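Local coordinates for protein aminotransferase class I and II (Streptococcus suis 89/1591, PDB 3OP7) that probably transfers amino groups between amino acids and keto acids as a pyridoxal phosphate-dependent aminotransferase, the cofactor being held on a lysine as a Schiff base, at residues 10-15 with 331-336; 318-323 with 337-342. All blocks are in the same frame, centred on the assembly; numbering follows the deposited sequence.

Both contacts lie in the smaller part of the subunit, on the same side of the chain's centre, with their own centres about 10 Å apart. Along the chain the segments alternate: 10-15 comes first, then 318-323, 331-336 and 337-342. Helix 319-330 leads to strand 332-333, which pairs in parallel with 22-23, and to 335-336, an outer strand of the four-stranded antiparallel sheet beside 345-348; the loop 337-342 lies between these last two. Interaction 1 lays the N-terminal helix 8-16 against the strands; interaction 2 ties the start of helix 319-330 to the loop. The salt bridge Glu11–Arg339 joins the two, so the N-terminal helix is fastened to the C-terminal portion by packing, a hydrogen bond and charge.

Interaction 1 (10-15 with 331-336); sequences EEWLNV and GVLLVP
The indole of Trp12 takes CD of Pro336 over one face, the two side chains meeting tip to tip: CD stands 3.6 Å from the centroid of the six-membered ring, 16° off its normal, a CH-pi contact. Proline suits this place because its rigid ring offers CH groups polarised by the neighbouring nitrogen to the electron-rich indole. With CG anti to the backbone N (chi1 171°), Trp12 projects from helix 8-16 toward the strands, and its NE1 gives a hydrogen bond to Leu334 O at 2.8 Å. This bond is bent, with an angle of 130° at the hydrogen, and the oxygen is tilted from the indole plane, yet it provides the buried N-H with an acceptor. Leu333 CD1 lies obliquely to the indole, 3.7 Å from NE1, while Val335 CG2 comes within 4.0 Å of CD1 of Trp12. The next residue, Leu13, meets Leu333 through their CD2 methyls, 4.0 Å apart. Another face of the helix meets the second subunit, where Asn14 ND2 hydrogen-bonds to Arg245 O and Asp246 OD1 of that chain. This packing is consistent with the fold type I aminotransferases, in which the N-terminal segment joins the C-terminal part in the small domain.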
loop_
_atom_site.group_PDB
_atom_site.type_symbol
_atom_site.label_atom_id
_atom_site.label_comp_id
_atom_site.label_asym_id
_atom_site.label_seq_id
_atom_site.Cartn_x
_atom_site.Cartn_y
_atom_site.Cartn_z
ATOM N N GLU A 10 -12.252 3.598 -10.566
ATOM C CA GLU A 10 -12.500 3.849 -9.136
ATOM C C GLU A 10 -13.594 4.902 -8.851
ATOM O O GLU A 10 -14.512 4.703 -8.029
ATOM C CB GLU A 10 -11.166 4.263 -8.430
ATOM C CG GLU A 10 -11.309 4.440 -6.945
ATOM C CD GLU A 10 -9.956 4.796 -6.244
ATOM O OE1 GLU A 10 -8.966 4.995 -6.945
ATOM O OE2 GLU A 10 -9.959 4.866 -4.993
ATOM N N GLU A 11 -13.515 6.038 -9.539
ATOM C CA GLU A 11 -14.459 7.112 -9.334
ATOM C C GLU A 11 -15.873 6.599 -9.710
ATOM O O GLU A 11 -16.851 6.840 -9.002
ATOM C CB GLU A 11 -14.060 8.318 -10.202
ATOM C CG GLU A 11 -14.864 9.614 -9.904
ATOM C CD GLU A 11 -16.212 9.701 -10.643
ATOM O OE1 GLU A 11 -16.362 9.044 -11.706
ATOM O OE2 GLU A 11 -17.138 10.417 -10.151
ATOM N N TRP A 12 -15.959 5.889 -10.830
ATOM C CA TRP A 12 -17.253 5.318 -11.265
ATOM C C TRP A 12 -17.814 4.376 -10.196
ATOM O O TRP A 12 -18.962 4.542 -9.798
ATOM C CB TRP A 12 -17.072 4.556 -12.571
ATOM C CG TRP A 12 -18.269 3.768 -12.971
ATOM C CD1 TRP A 12 -18.451 2.425 -12.811
ATOM C CD2 TRP A 12 -19.415 4.259 -13.657
ATOM N NE1 TRP A 12 -19.687 2.056 -13.332
ATOM C CE2 TRP A 12 -20.294 3.170 -13.848
ATOM C CE3 TRP A 12 -19.816 5.531 -14.071
ATOM C CZ2 TRP A 12 -21.542 3.319 -14.480
ATOM C CZ3 TRP A 12 -21.036 5.680 -14.713
ATOM C CH2 TRP A 12 -21.895 4.577 -14.890
ATOM N N LEU A 13 -16.998 3.417 -9.754
ATOM C CA LEU A 13 -17.414 2.473 -8.709
ATOM C C LEU A 13 -17.734 3.178 -7.384
ATOM O O LEU A 13 -18.752 2.852 -6.744
ATOM C CB LEU A 13 -16.405 1.355 -8.503
ATOM C CG LEU A 13 -16.173 0.460 -9.721
ATOM C CD1 LEU A 13 -15.049 -0.527 -9.542
ATOM C CD2 LEU A 13 -17.512 -0.259 -10.145
ATOM N N ASN A 14 -16.892 4.133 -6.951
ATOM C CA ASN A 14 -17.207 4.885 -5.732
ATOM C C ASN A 14 -18.630 5.452 -5.752
ATOM O O ASN A 14 -19.371 5.366 -4.760
ATOM C CB ASN A 14 -16.241 6.061 -5.525
ATOM C CG ASN A 14 -14.875 5.639 -5.045
ATOM O OD1 ASN A 14 -14.668 4.521 -4.562
ATOM N ND2 ASN A 14 -13.915 6.540 -5.188
ATOM N N VAL A 15 -19.019 6.044 -6.888
ATOM C CA VAL A 15 -20.318 6.701 -6.999
ATOM C C VAL A 15 -21.475 5.684 -7.109
ATOM O O VAL A 15 -22.533 5.899 -6.501
ATOM C CB VAL A 15 -20.379 7.704 -8.169
ATOM C CG1 VAL A 15 -21.812 8.277 -8.356
ATOM C CG2 VAL A 15 -19.414 8.845 -7.960
ATOM N N GLY A 331 -31.012 -1.612 -12.471
ATOM C CA GLY A 331 -30.098 -1.942 -11.410
ATOM C C GLY A 331 -28.865 -2.741 -11.814
ATOM O O GLY A 331 -28.218 -3.299 -10.949
ATOM N N VAL A 332 -28.536 -2.772 -13.111
ATOM C CA VAL A 332 -27.399 -3.521 -13.628
ATOM C C VAL A 332 -26.173 -2.595 -13.712
ATOM O O VAL A 332 -26.239 -1.500 -14.288
ATOM C CB VAL A 332 -27.687 -4.124 -15.051
ATOM C CG1 VAL A 332 -26.469 -4.871 -15.595
ATOM C CG2 VAL A 332 -28.922 -5.040 -15.038
ATOM N N LEU A 333 -25.083 -3.006 -13.099
ATOM C CA LEU A 333 -23.865 -2.184 -13.106
ATOM C C LEU A 333 -22.826 -2.787 -14.023
ATOM O O LEU A 333 -22.474 -3.964 -13.892
ATOM C CB LEU A 333 -23.297 -2.005 -11.707
ATOM C CG LEU A 333 -22.125 -0.996 -11.579
ATOM C CD1 LEU A 333 -22.613 0.443 -11.791
ATOM C CD2 LEU A 333 -21.414 -1.149 -10.246
ATOM N N LEU A 334 -22.360 -1.947 -14.960
ATOM C CA LEU A 334 -21.252 -2.228 -15.857
ATOM C C LEU A 334 -20.264 -1.086 -15.652
ATOM O O LEU A 334 -20.577 -0.124 -14.910
ATOM C CB LEU A 334 -21.759 -2.201 -17.318
ATOM C CG LEU A 334 -22.698 -3.337 -17.751
ATOM C CD1 LEU A 334 -23.390 -3.000 -19.069
ATOM C CD2 LEU A 334 -21.890 -4.600 -17.902
ATOM N N VAL A 335 -19.107 -1.149 -16.311
ATOM C CA VAL A 335 -18.196 0.010 -16.375
ATOM C C VAL A 335 -18.182 0.508 -17.820
ATOM O O VAL A 335 -17.855 -0.256 -18.725
ATOM C CB VAL A 335 -16.796 -0.277 -15.881
ATOM C CG1 VAL A 335 -15.939 1.056 -15.902
ATOM C CG2 VAL A 335 -16.865 -0.878 -14.456
ATOM N N PRO A 336 -18.578 1.772 -18.042
ATOM C CA PRO A 336 -18.666 2.214 -19.437
ATOM C C PRO A 336 -17.305 2.460 -20.061
ATOM O O PRO A 336 -16.342 2.820 -19.343
ATOM C CB PRO A 336 -19.439 3.537 -19.349
ATOM C CG PRO A 336 -19.149 4.061 -17.996
ATOM C CD PRO A 336 -19.004 2.830 -17.111
#

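Interaction 2 (318-323 with 337-342); sequences PMEDFC and GNRFER
Glu320 and Arg339 face each other with their flat groups nearly coplanar, carboxylate and guanidinium planes only 13° apart. The arginine grips side-on: NE reaches Glu320 OE1 at 2.7 Å and NH2 reaches Glu320 OE2 at 2.8 Å. Each oxygen uses its syn lone pair, and both bonds are fairly straight, so together they fix the rotation of the carboxylate. Glutamate has the length to make this pairing from the first turn of helix 319-330; its CG lies anti to the backbone N, and a bend at chi2 brings CD round to the arginine.

Asn338 approaches Glu320 from another direction. Its side chain crosses that of Glu320 at about a right angle, with amide and carboxylate planes 69° apart, and ND2 donates to Glu320 OE1 at 2.9 Å. That bond is almost linear (178°); it meets the oxygen on the anti side, somewhat out of the carboxylate plane, leaving the syn side to Arg339, so two donors hold OE1. Asn338 CG lies between the backbone N and the carbonyl carbon, and the amide offers OE1 an N-H without adding a charge. Met319, a selenomethionine, rests CB 3.9 Å from Gly337 N. Gly337 suits the tight 3-10 turn, since a CB there would clash with Arg342 O, and its own O accepts from the N atoms of Phe340 and Arg342.

Arg339 NH1 turns to helix 8-16, forming a salt bridge with Glu11 and a hydrogen bond to Gly8 O. Trp12 also packs against Glu320 and Arg339. One guanidinium therefore bridges two carboxylates, which offset its charge, and the donors on Glu320 would be expected to favour the carboxylate anion, lowering its pKa. The charged network, with the Asn338 bond, joins helix 319-330, the loop and helix 8-16.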
loop_
_atom_site.group_PDB
_atom_site.type_symbol
_atom_site.label_atom_id
_atom_site.label_comp_id
_atom_site.label_asym_id
_atom_site.label_seq_id
_atom_site.Cartn_x
_atom_site.Cartn_y
_atom_site.Cartn_z
ATOM N N PRO A 318 -23.528 7.968 -25.756
ATOM C CA PRO A 318 -22.348 7.753 -24.897
ATOM C C PRO A 318 -22.580 6.599 -23.910
ATOM O O PRO A 318 -23.687 6.442 -23.376
ATOM C CB PRO A 318 -22.167 9.098 -24.195
ATOM C CG PRO A 318 -22.759 10.107 -25.164
ATOM C CD PRO A 318 -23.948 9.383 -25.777
HETATM N N MSE A 319 -21.576 5.749 -23.730
HETATM C CA MSE A 319 -21.759 4.584 -22.851
HETATM C C MSE A 319 -21.909 4.977 -21.389
HETATM O O MSE A 319 -22.502 4.219 -20.595
HETATM C CB MSE A 319 -20.605 3.578 -22.999
HETATM C CG MSE A 319 -20.714 2.715 -24.234
HETATM SE SE MSE A 319 -22.341 1.654 -24.306
HETATM C CE MSE A 319 -23.227 2.669 -25.674
ATOM N N GLU A 320 -21.344 6.115 -20.989
ATOM C CA GLU A 320 -21.550 6.559 -19.604
ATOM C C GLU A 320 -23.042 6.846 -19.389
ATOM O O GLU A 320 -23.624 6.426 -18.395
ATOM C CB GLU A 320 -20.674 7.759 -19.254
ATOM C CG GLU A 320 -20.946 8.357 -17.858
ATOM C CD GLU A 320 -19.728 8.389 -16.923
ATOM O OE1 GLU A 320 -18.624 7.957 -17.285
ATOM O OE2 GLU A 320 -19.919 8.818 -15.760
ATOM N N ASP A 321 -23.687 7.515 -20.337
ATOM C CA ASP A 321 -25.116 7.752 -20.225
ATOM C C ASP A 321 -25.896 6.405 -20.287
ATOM O O ASP A 321 -26.858 6.185 -19.526
ATOM C CB ASP A 321 -25.607 8.657 -21.361
ATOM C CG ASP A 321 -25.030 10.095 -21.318
ATOM O OD1 ASP A 321 -24.332 10.493 -20.370
ATOM O OD2 ASP A 321 -25.330 10.854 -22.268
ATOM N N PHE A 322 -25.485 5.515 -21.194
ATOM C CA PHE A 322 -26.138 4.211 -21.362
ATOM C C PHE A 322 -26.071 3.421 -20.059
ATOM O O PHE A 322 -27.065 2.875 -19.586
ATOM C CB PHE A 322 -25.424 3.442 -22.457
ATOM C CG PHE A 322 -25.972 2.071 -22.726
ATOM C CD1 PHE A 322 -25.515 0.970 -22.016
ATOM C CD2 PHE A 322 -26.878 1.870 -23.743
ATOM C CE1 PHE A 322 -25.987 -0.302 -22.296
ATOM C CE2 PHE A 322 -27.364 0.595 -24.031
ATOM C CZ PHE A 322 -26.920 -0.483 -23.315
ATOM N N CYS A 323 -24.881 3.342 -19.492
ATOM C CA CYS A 323 -24.712 2.616 -18.243
ATOM C C CYS A 323 -25.408 3.262 -17.032
ATOM O O CYS A 323 -25.875 2.546 -16.144
ATOM C CB CYS A 323 -23.231 2.419 -17.934
ATOM S SG CYS A 323 -22.413 1.227 -19.063
ATOM N N GLY A 337 -17.246 2.290 -21.387
ATOM C CA GLY A 337 -15.991 2.261 -22.116
ATOM C C GLY A 337 -15.190 3.550 -22.128
ATOM O O GLY A 337 -13.976 3.498 -22.262
ATOM N N ASN A 338 -15.863 4.690 -22.001
ATOM C CA ASN A 338 -15.179 5.985 -21.911
ATOM C C ASN A 338 -14.243 6.068 -20.716
ATOM O O ASN A 338 -13.314 6.869 -20.723
ATOM C CB ASN A 338 -16.193 7.132 -21.849
ATOM C CG ASN A 338 -17.071 7.033 -20.620
ATOM O OD1 ASN A 338 -17.732 6.023 -20.435
ATOM N ND2 ASN A 338 -17.060 8.057 -19.773
ATOM N N ARG A 339 -14.470 5.252 -19.685
ATOM C CA ARG A 339 -13.552 5.199 -18.536
ATOM C C ARG A 339 -12.204 4.540 -18.895
ATOM O O ARG A 339 -11.245 4.616 -18.089
ATOM C CB ARG A 339 -14.194 4.480 -17.344
ATOM C CG ARG A 339 -15.495 5.113 -16.817
ATOM C CD ARG A 339 -15.245 6.520 -16.319
ATOM N NE ARG A 339 -16.405 7.266 -15.826
ATOM C CZ ARG A 339 -16.477 7.869 -14.644
ATOM N NH1 ARG A 339 -15.466 7.778 -13.761
ATOM N NH2 ARG A 339 -17.548 8.582 -14.345
ATOM N N PHE A 340 -12.149 3.906 -20.063
ATOM C CA PHE A 340 -10.928 3.363 -20.690
ATOM C C PHE A 340 -10.563 4.104 -22.010
ATOM O O PHE A 340 -9.782 3.610 -22.825
ATOM C CB PHE A 340 -11.115 1.851 -20.957
ATOM C CG PHE A 340 -11.693 1.087 -19.796
ATOM C CD1 PHE A 340 -13.067 0.953 -19.649
ATOM C CD2 PHE A 340 -10.873 0.517 -18.824
ATOM C CE1 PHE A 340 -13.612 0.268 -18.561
ATOM C CE2 PHE A 340 -11.411 -0.166 -17.729
ATOM C CZ PHE A 340 -12.782 -0.296 -17.601
ATOM N N GLU A 341 -11.127 5.298 -22.217
ATOM C CA GLU A 341 -11.001 6.055 -23.445
ATOM C C GLU A 341 -11.312 5.243 -24.705
ATOM O O GLU A 341 -10.754 5.488 -25.769
ATOM C CB GLU A 341 -9.649 6.797 -23.561
ATOM C CG GLU A 341 -9.761 8.081 -24.460
ATOM C CD GLU A 341 -8.444 8.855 -24.663
ATOM O OE1 GLU A 341 -7.413 8.473 -24.067
ATOM O OE2 GLU A 341 -8.444 9.843 -25.449
ATOM N N ARG A 342 -12.265 4.319 -24.596
ATOM C CA ARG A 342 -12.839 3.661 -25.775
ATOM C C ARG A 342 -14.347 3.587 -25.626
ATOM O O ARG A 342 -14.893 2.561 -25.186
ATOM C CB ARG A 342 -12.298 2.245 -25.934
ATOM C CG ARG A 342 -10.835 2.155 -26.346
ATOM C CD ARG A 342 -10.645 2.365 -27.868
ATOM N NE ARG A 342 -9.299 1.948 -28.333
ATOM C CZ ARG A 342 -8.186 2.643 -28.141
ATOM N NH1 ARG A 342 -8.249 3.811 -27.483
ATOM N NH2 ARG A 342 -6.997 2.179 -28.611
#